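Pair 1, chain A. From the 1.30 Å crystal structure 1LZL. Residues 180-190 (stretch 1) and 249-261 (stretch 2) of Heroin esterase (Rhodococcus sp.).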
# COMPACT_ATOMS: atom_id res chain seq x y z
N PRO A 180 -2.29 -11.44 15.38
CA PRO A 180 -1.78 -10.20 15.97
C PRO A 180 -0.89 -9.50 14.91
O PRO A 180 -0.04 -10.14 14.27
CB PRO A 180 -0.97 -10.70 17.14
CG PRO A 180 -0.39 -11.99 16.63
CD PRO A 180 -1.50 -12.63 15.84
N VAL A 181 -1.10 -8.20 14.71
CA VAL A 181 -0.26 -7.40 13.82
C VAL A 181 0.62 -6.46 14.66
O VAL A 181 0.06 -5.71 15.49
CB VAL A 181 -1.16 -6.66 12.80
CG1 VAL A 181 -0.26 -5.74 11.96
CG2 VAL A 181 -1.92 -7.62 11.91
N ALA A 182 1.93 -6.56 14.48
CA ALA A 182 2.88 -5.80 15.30
C ALA A 182 3.07 -4.35 14.82
O ALA A 182 3.43 -3.47 15.62
CB ALA A 182 4.24 -6.48 15.32
N PHE A 183 2.86 -4.11 13.53
CA PHE A 183 3.20 -2.82 12.91
C PHE A 183 2.40 -2.63 11.63
O PHE A 183 2.16 -3.62 10.92
CB PHE A 183 4.69 -2.73 12.63
CG PHE A 183 5.18 -1.34 12.24
CD1 PHE A 183 5.17 -0.30 13.15
CD2 PHE A 183 5.65 -1.11 10.95
CE1 PHE A 183 5.64 0.98 12.84
CE2 PHE A 183 6.14 0.15 10.62
CZ PHE A 183 6.12 1.19 11.54
N GLN A 184 2.00 -1.38 11.38
CA GLN A 184 1.23 -1.01 10.20
C GLN A 184 1.95 0.05 9.40
O GLN A 184 2.26 1.09 9.97
CB GLN A 184 -0.15 -0.53 10.68
CG GLN A 184 -1.01 -0.01 9.54
CD GLN A 184 -2.43 0.34 9.94
OE1 GLN A 184 -3.35 -0.01 9.22
NE2 GLN A 184 -2.56 1.04 11.07
N PHE A 185 2.18 -0.15 8.10
CA PHE A 185 2.97 0.78 7.30
C PHE A 185 2.12 1.25 6.11
O PHE A 185 1.85 0.41 5.21
CB PHE A 185 4.27 0.10 6.86
CG PHE A 185 5.16 1.01 6.04
CD1 PHE A 185 5.03 1.17 4.66
CD2 PHE A 185 6.14 1.74 6.69
CE1 PHE A 185 5.84 2.05 3.98
CE2 PHE A 185 6.97 2.60 5.99
CZ PHE A 185 6.82 2.78 4.64
N LEU A 186 1.75 2.51 6.11
CA LEU A 186 0.83 3.04 5.13
C LEU A 186 1.48 4.12 4.29
O LEU A 186 1.71 5.24 4.82
CB LEU A 186 -0.44 3.57 5.85
CG LEU A 186 -1.14 2.55 6.77
CD1 LEU A 186 -2.38 3.18 7.39
CD2 LEU A 186 -1.52 1.26 6.02
N GLU A 187 1.79 3.85 3.04
CA GLU A 187 2.44 4.87 2.22
C GLU A 187 1.44 5.47 1.26
O GLU A 187 0.84 4.70 0.49
CB GLU A 187 3.61 4.18 1.49
CG GLU A 187 4.45 5.01 0.57
CD GLU A 187 5.73 4.27 0.11
OE1 GLU A 187 5.78 3.03 0.12
OE2 GLU A 187 6.67 5.04 -0.26
N ILE A 188 1.31 6.79 1.28
CA ILE A 188 0.34 7.52 0.44
C ILE A 188 -0.99 6.75 0.32
O ILE A 188 -1.51 6.49 -0.74
CB ILE A 188 0.94 7.91 -0.91
CG1 ILE A 188 1.44 6.76 -1.83
CG2 ILE A 188 2.05 8.91 -0.68
CD1 ILE A 188 2.03 7.18 -3.17
N PRO A 189 -1.58 6.34 1.47
CA PRO A 189 -2.72 5.42 1.37
C PRO A 189 -3.99 6.02 0.78
O PRO A 189 -4.26 7.21 1.00
CB PRO A 189 -2.97 5.06 2.86
CG PRO A 189 -2.47 6.25 3.63
CD PRO A 189 -1.22 6.67 2.87
N GLU A 190 -4.81 5.21 0.11
CA GLU A 190 -6.12 5.53 -0.45
C GLU A 190 -7.15 4.95 0.50
O GLU A 190 -7.37 3.72 0.54
CB GLU A 190 -6.22 4.93 -1.85
CG GLU A 190 -7.54 5.21 -2.56
CD GLU A 190 -7.58 4.65 -3.96
OE1 GLU A 190 -6.64 3.98 -4.40
OE2 GLU A 190 -8.62 4.93 -4.61
N LEU A 249 -5.37 -0.53 17.37
CA LEU A 249 -4.64 -0.80 16.14
C LEU A 249 -3.14 -0.76 16.39
O LEU A 249 -2.64 -0.23 17.39
CB LEU A 249 -5.07 0.18 15.03
CG LEU A 249 -6.54 -0.04 14.62
CD1 LEU A 249 -7.01 1.10 13.73
CD2 LEU A 249 -6.74 -1.37 13.89
N PRO A 250 -2.31 -1.35 15.52
CA PRO A 250 -0.88 -1.43 15.76
C PRO A 250 -0.15 -0.09 15.61
O PRO A 250 -0.67 0.77 14.90
CB PRO A 250 -0.38 -2.37 14.63
CG PRO A 250 -1.56 -2.90 13.95
CD PRO A 250 -2.70 -1.96 14.21
N PRO A 251 1.04 0.06 16.20
CA PRO A 251 1.90 1.24 15.91
C PRO A 251 1.99 1.37 14.39
O PRO A 251 2.06 0.37 13.66
CB PRO A 251 3.25 0.90 16.53
CG PRO A 251 2.96 -0.15 17.57
CD PRO A 251 1.72 -0.87 17.10
N THR A 252 1.91 2.61 13.92
CA THR A 252 1.73 2.86 12.49
C THR A 252 2.69 3.91 11.97
O THR A 252 2.98 4.87 12.68
CB THR A 252 0.29 3.37 12.30
OG1 THR A 252 -0.60 2.30 12.67
CG2 THR A 252 -0.05 3.77 10.85
N TYR A 253 3.13 3.76 10.74
CA TYR A 253 3.86 4.77 10.00
C TYR A 253 2.91 5.19 8.87
O TYR A 253 2.39 4.28 8.18
CB TYR A 253 5.17 4.23 9.42
CG TYR A 253 5.90 5.26 8.56
CD1 TYR A 253 5.67 5.37 7.19
CD2 TYR A 253 6.80 6.15 9.15
CE1 TYR A 253 6.31 6.32 6.42
CE2 TYR A 253 7.49 7.11 8.40
CZ TYR A 253 7.22 7.17 7.04
OH TYR A 253 7.85 8.09 6.21
N LEU A 254 2.72 6.47 8.63
CA LEU A 254 1.87 6.92 7.50
C LEU A 254 2.55 8.08 6.81
O LEU A 254 2.89 9.08 7.49
CB LEU A 254 0.47 7.32 8.02
CG LEU A 254 -0.62 7.40 6.95
CD1 LEU A 254 -1.99 7.19 7.55
CD2 LEU A 254 -0.60 8.75 6.22
N SER A 255 2.81 8.00 5.52
CA SER A 255 3.38 9.11 4.77
C SER A 255 2.38 9.63 3.74
O SER A 255 1.56 8.90 3.16
CB SER A 255 4.69 8.71 4.07
OG SER A 255 4.41 7.63 3.16
N THR A 256 2.43 10.94 3.50
CA THR A 256 1.64 11.62 2.48
C THR A 256 2.55 12.55 1.69
O THR A 256 3.68 12.90 2.07
CB THR A 256 0.48 12.41 3.12
OG1 THR A 256 1.03 13.38 4.04
CG2 THR A 256 -0.47 11.50 3.90
N MET A 257 2.07 12.96 0.51
CA MET A 257 2.78 13.84 -0.40
C MET A 257 2.00 15.13 -0.58
O MET A 257 0.79 15.14 -0.51
CB MET A 257 3.01 13.14 -1.74
CG MET A 257 3.70 11.80 -1.61
SD MET A 257 5.42 11.90 -1.08
CE MET A 257 5.53 10.62 0.13
N GLU A 258 2.75 16.22 -0.84
CA GLU A 258 2.10 17.53 -0.85
C GLU A 258 1.00 17.69 -1.90
O GLU A 258 -0.07 18.20 -1.60
CB GLU A 258 3.20 18.57 -1.08
CG GLU A 258 2.60 19.98 -1.04
CD GLU A 258 3.58 21.12 -1.14
OE1 GLU A 258 4.69 20.99 -0.60
OE2 GLU A 258 3.18 22.18 -1.74
N LEU A 259 1.31 17.30 -3.13
CA LEU A 259 0.45 17.53 -4.28
C LEU A 259 -0.35 16.29 -4.63
O LEU A 259 -0.83 16.12 -5.75
CB LEU A 259 1.28 17.99 -5.49
CG LEU A 259 2.01 19.32 -5.30
CD1 LEU A 259 2.73 19.70 -6.58
CD2 LEU A 259 1.06 20.45 -4.92
N ASP A 260 -0.57 15.39 -3.67
CA ASP A 260 -1.40 14.21 -3.81
C ASP A 260 -2.81 14.44 -3.37
O ASP A 260 -3.09 14.90 -2.21
CB ASP A 260 -0.75 13.11 -2.95
CG ASP A 260 -1.36 11.74 -3.08
OD1 ASP A 260 -2.42 11.58 -3.73
OD2 ASP A 260 -0.73 10.81 -2.54
N PRO A 261 -3.86 14.15 -4.14
CA PRO A 261 -5.23 14.29 -3.66
C PRO A 261 -5.48 13.45 -2.39
O PRO A 261 -6.37 13.77 -1.61
CB PRO A 261 -6.09 13.68 -4.77
CG PRO A 261 -5.17 13.25 -5.82
CD PRO A 261 -3.76 13.64 -5.53
O HOH W 1 6.84 7.53 1.72

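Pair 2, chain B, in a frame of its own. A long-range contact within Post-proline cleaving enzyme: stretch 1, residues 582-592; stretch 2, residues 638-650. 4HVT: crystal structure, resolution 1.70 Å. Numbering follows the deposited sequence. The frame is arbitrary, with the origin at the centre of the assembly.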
# COMPACT_ATOMS: atom_id res chain seq x y z
N LEU B 582 -10.70 -27.19 4.11
CA LEU B 582 -9.96 -26.91 2.88
C LEU B 582 -8.48 -26.62 3.10
O LEU B 582 -7.69 -26.65 2.12
CB LEU B 582 -10.59 -25.71 2.18
CG LEU B 582 -11.85 -25.93 1.35
CD1 LEU B 582 -12.14 -24.65 0.62
CD2 LEU B 582 -11.76 -27.08 0.36
N PHE B 583 -8.11 -26.27 4.33
CA PHE B 583 -6.79 -25.67 4.61
C PHE B 583 -6.02 -26.36 5.69
O PHE B 583 -6.58 -27.04 6.61
CB PHE B 583 -6.96 -24.18 5.03
CG PHE B 583 -7.87 -23.46 4.14
CD1 PHE B 583 -7.45 -23.13 2.85
CD2 PHE B 583 -9.13 -23.08 4.56
CE1 PHE B 583 -8.27 -22.48 1.96
CE2 PHE B 583 -9.97 -22.45 3.67
CZ PHE B 583 -9.56 -22.13 2.40
N GLY B 584 -4.71 -26.28 5.56
CA GLY B 584 -3.79 -26.89 6.53
C GLY B 584 -3.03 -25.90 7.42
O GLY B 584 -2.50 -26.29 8.47
N ALA B 585 -2.97 -24.64 7.01
CA ALA B 585 -2.31 -23.58 7.77
C ALA B 585 -2.78 -22.18 7.29
O ALA B 585 -3.23 -21.98 6.15
CB ALA B 585 -0.79 -23.66 7.66
N VAL B 586 -2.78 -21.29 8.25
CA VAL B 586 -3.24 -19.93 8.03
C VAL B 586 -2.29 -18.91 8.68
O VAL B 586 -1.84 -19.10 9.81
CB VAL B 586 -4.62 -19.72 8.64
CG1 VAL B 586 -5.15 -18.34 8.31
CG2 VAL B 586 -5.66 -20.75 8.17
N ALA B 587 -2.01 -17.81 7.99
CA ALA B 587 -1.37 -16.63 8.59
C ALA B 587 -2.32 -15.43 8.43
O ALA B 587 -2.68 -15.08 7.33
CB ALA B 587 -0.00 -16.39 8.01
N CYS B 588 -2.80 -14.93 9.57
CA CYS B 588 -3.73 -13.85 9.70
C CYS B 588 -2.94 -12.66 10.22
O CYS B 588 -2.64 -12.55 11.42
CB CYS B 588 -4.77 -14.30 10.68
SG CYS B 588 -6.12 -13.13 10.90
N GLU B 589 -2.55 -11.78 9.31
CA GLU B 589 -1.56 -10.77 9.63
C GLU B 589 -2.21 -9.40 9.80
O GLU B 589 -3.03 -9.00 8.95
CB GLU B 589 -0.54 -10.68 8.50
CG GLU B 589 0.07 -12.00 8.13
CD GLU B 589 1.07 -11.85 7.02
OE1 GLU B 589 2.17 -11.28 7.26
OE2 GLU B 589 0.74 -12.33 5.90
N VAL B 590 -1.84 -8.68 10.88
CA VAL B 590 -2.34 -7.33 11.23
C VAL B 590 -3.78 -7.16 10.79
O VAL B 590 -4.09 -6.28 10.02
CB VAL B 590 -1.43 -6.20 10.79
CG1 VAL B 590 -0.10 -6.26 11.53
CG2 VAL B 590 -1.17 -6.25 9.30
N PRO B 591 -4.67 -8.04 11.31
CA PRO B 591 -5.97 -8.15 10.69
C PRO B 591 -6.95 -7.10 11.16
O PRO B 591 -6.79 -6.52 12.22
CB PRO B 591 -6.51 -9.49 11.20
CG PRO B 591 -5.84 -9.68 12.53
CD PRO B 591 -4.48 -9.07 12.35
N ILE B 592 -7.95 -6.85 10.32
CA ILE B 592 -9.26 -6.37 10.78
C ILE B 592 -10.09 -7.66 10.83
O ILE B 592 -10.03 -8.48 9.90
CB ILE B 592 -9.88 -5.26 9.88
CG1 ILE B 592 -11.12 -4.71 10.55
CG2 ILE B 592 -10.14 -5.71 8.45
CD1 ILE B 592 -11.72 -3.53 9.78
N TYR B 638 -9.72 -26.24 13.89
CA TYR B 638 -9.35 -25.26 12.82
C TYR B 638 -7.92 -25.53 12.36
O TYR B 638 -7.11 -26.14 13.07
CB TYR B 638 -9.59 -23.83 13.34
CG TYR B 638 -11.04 -23.58 13.58
CD1 TYR B 638 -11.92 -23.42 12.51
CD2 TYR B 638 -11.59 -23.55 14.88
CE1 TYR B 638 -13.27 -23.21 12.71
CE2 TYR B 638 -12.93 -23.36 15.09
CZ TYR B 638 -13.77 -23.21 14.02
OH TYR B 638 -15.12 -23.01 14.26
N PRO B 639 -7.61 -25.08 11.12
CA PRO B 639 -6.23 -25.20 10.68
C PRO B 639 -5.39 -24.33 11.62
O PRO B 639 -5.88 -23.30 12.10
CB PRO B 639 -6.24 -24.65 9.25
CG PRO B 639 -7.53 -24.02 9.04
CD PRO B 639 -8.49 -24.45 10.14
N THR B 640 -4.15 -24.78 11.87
CA THR B 640 -3.18 -24.05 12.69
C THR B 640 -3.01 -22.68 12.08
O THR B 640 -2.91 -22.55 10.87
CB THR B 640 -1.82 -24.78 12.75
OG1 THR B 640 -0.95 -24.13 13.68
CG2 THR B 640 -1.14 -24.95 11.40
N VAL B 641 -3.01 -21.67 12.94
CA VAL B 641 -3.01 -20.30 12.49
C VAL B 641 -1.93 -19.51 13.22
O VAL B 641 -1.72 -19.65 14.43
CB VAL B 641 -4.39 -19.62 12.64
CG1 VAL B 641 -4.89 -19.74 14.04
CG2 VAL B 641 -4.34 -18.15 12.24
N LEU B 642 -1.24 -18.66 12.46
CA LEU B 642 -0.32 -17.66 12.99
C LEU B 642 -1.01 -16.31 12.93
O LEU B 642 -1.49 -15.92 11.90
CB LEU B 642 0.96 -17.59 12.12
CG LEU B 642 1.95 -16.46 12.46
CD1 LEU B 642 2.46 -16.56 13.88
CD2 LEU B 642 3.20 -16.50 11.56
N ILE B 643 -1.16 -15.65 14.08
CA ILE B 643 -1.89 -14.36 14.16
C ILE B 643 -0.88 -13.30 14.52
O ILE B 643 -0.07 -13.47 15.44
CB ILE B 643 -2.93 -14.42 15.26
CG1 ILE B 643 -3.99 -15.53 15.03
CG2 ILE B 643 -3.60 -13.09 15.34
CD1 ILE B 643 -4.85 -15.88 16.25
N THR B 644 -0.85 -12.21 13.78
CA THR B 644 0.12 -11.14 14.11
C THR B 644 -0.56 -9.78 14.28
O THR B 644 -1.51 -9.46 13.58
CB THR B 644 1.23 -11.03 13.04
OG1 THR B 644 0.71 -10.43 11.81
CG2 THR B 644 1.82 -12.40 12.74
N ASP B 645 -0.04 -8.98 15.20
CA ASP B 645 -0.52 -7.62 15.33
C ASP B 645 0.55 -6.69 15.93
O ASP B 645 1.67 -7.15 16.22
CB ASP B 645 -1.86 -7.64 16.08
CG ASP B 645 -1.72 -7.94 17.56
OD1 ASP B 645 -0.81 -7.40 18.22
OD2 ASP B 645 -2.58 -8.66 18.08
N SER B 646 0.25 -5.39 16.12
CA SER B 646 1.27 -4.47 16.68
C SER B 646 0.63 -3.46 17.62
O SER B 646 -0.45 -2.95 17.33
CB SER B 646 2.09 -3.77 15.59
OG SER B 646 2.98 -2.77 16.14
N VAL B 647 1.33 -3.20 18.71
CA VAL B 647 0.98 -2.21 19.70
C VAL B 647 0.73 -0.84 19.01
O VAL B 647 -0.17 -0.13 19.40
CB VAL B 647 2.11 -2.13 20.78
CG1 VAL B 647 1.85 -0.95 21.73
CG2 VAL B 647 2.20 -3.43 21.59
N LEU B 648 1.53 -0.51 18.01
CA LEU B 648 1.48 0.80 17.38
C LEU B 648 0.75 0.75 16.04
O LEU B 648 0.94 1.62 15.19
CB LEU B 648 2.90 1.36 17.25
CG LEU B 648 3.52 1.76 18.60
CD1 LEU B 648 4.93 2.28 18.37
CD2 LEU B 648 2.67 2.80 19.31
N ASP B 649 -0.03 -0.32 15.83
CA ASP B 649 -0.90 -0.37 14.66
C ASP B 649 -2.06 0.58 14.94
O ASP B 649 -3.00 0.24 15.63
CB ASP B 649 -1.37 -1.81 14.37
CG ASP B 649 -2.18 -1.93 13.05
OD1 ASP B 649 -2.95 -0.99 12.65
OD2 ASP B 649 -2.06 -3.02 12.44
N GLN B 650 -1.95 1.77 14.39
CA GLN B 650 -2.99 2.77 14.47
C GLN B 650 -4.04 2.68 13.35
O GLN B 650 -5.00 3.50 13.33
CB GLN B 650 -2.35 4.16 14.45
CG GLN B 650 -1.34 4.30 15.58
CD GLN B 650 -0.70 5.68 15.62
OE1 GLN B 650 -0.31 6.19 14.59
NE2 GLN B 650 -0.63 6.30 16.84
O HOH W 2 -3.62 -27.45 10.53

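Superposing N, CA and C of 14 central residues brings pair 2 onto pair 1 with an RMSD of 0.4 Å. In each pair two parallel strands lie side by side: their axes diverge by 3° in pair 1 and 13° in pair 2, with closest approaches of 4.7 and 4.5 Å.

The backbone ladder matches bond for bond. Gln A184 N donates to Pro A251 O (2.9 Å), as Val B586 N does to Thr B640 O (2.9 Å). Tyr A253 N reaches Gln A184 O at 2.9 Å, and Leu B642 N reaches Val B586 O at 2.8 Å. The next rungs, Leu A186 N to Tyr A253 O (2.8 Å) and Cys B588 N to Leu B642 O (2.9 Å), continue the alternation expected of parallel strands.

Since the backbones coincide, the differences lie in the side chains. On the face carrying Gln A184 and Thr A252, pair 1 uses a polar link: Gln A184 NE2 donates to Thr A252 OG1 at 2.8 Å, while that hydroxyl donates to Pro A250 O at 2.7 Å. The matching Val B586 and Val B641 make an apolar contact instead, CB to CG2 at 3.9 Å, although the side-chain centres of Thr A252 and Val B641 fall only 0.4 Å apart.

The other face contrasts in bulk. The Phe A185 and Tyr A253 rings are nearly parallel (7°) but slid apart, with centroids separated by 5.0 Å, so they barely overlap; the rings still approach to 3.3 Å between Phe A185 CE2 and Tyr A253 CD1. At the equivalent positions, Ala B587 CB lies 4.4 Å from Leu B642 CB. Phe A183 adds a third ring, its CZ 3.8 Å from Tyr A253 CB, where pair 2 has Ala B585. This bulk accompanies a larger buried surface, 781 against 626 Å².

Pro A250 and Pro B639 both point toward the opposing stretch, and each CB packs against a carbonyl: Val A181 O at 3.5 Å and Phe B583 O at 3.6 Å.

At the far end, Ile A188 and Val B590 share positive phi (39° and 33°) and precede matched prolines. Ile A188 N donates to Ser A255 O at 2.8 Å. Val B590 N makes only a weak bond to Thr B644 O (2.8 Å, 124°) but also donates to Thr B644 OG1 at 3.2 Å. In pair 1 the Ser A255 hydroxyl instead meets a water (OG to water O, 2.8 Å) that donates to Glu A187 OE2 (water O to OE2, 3.2 Å).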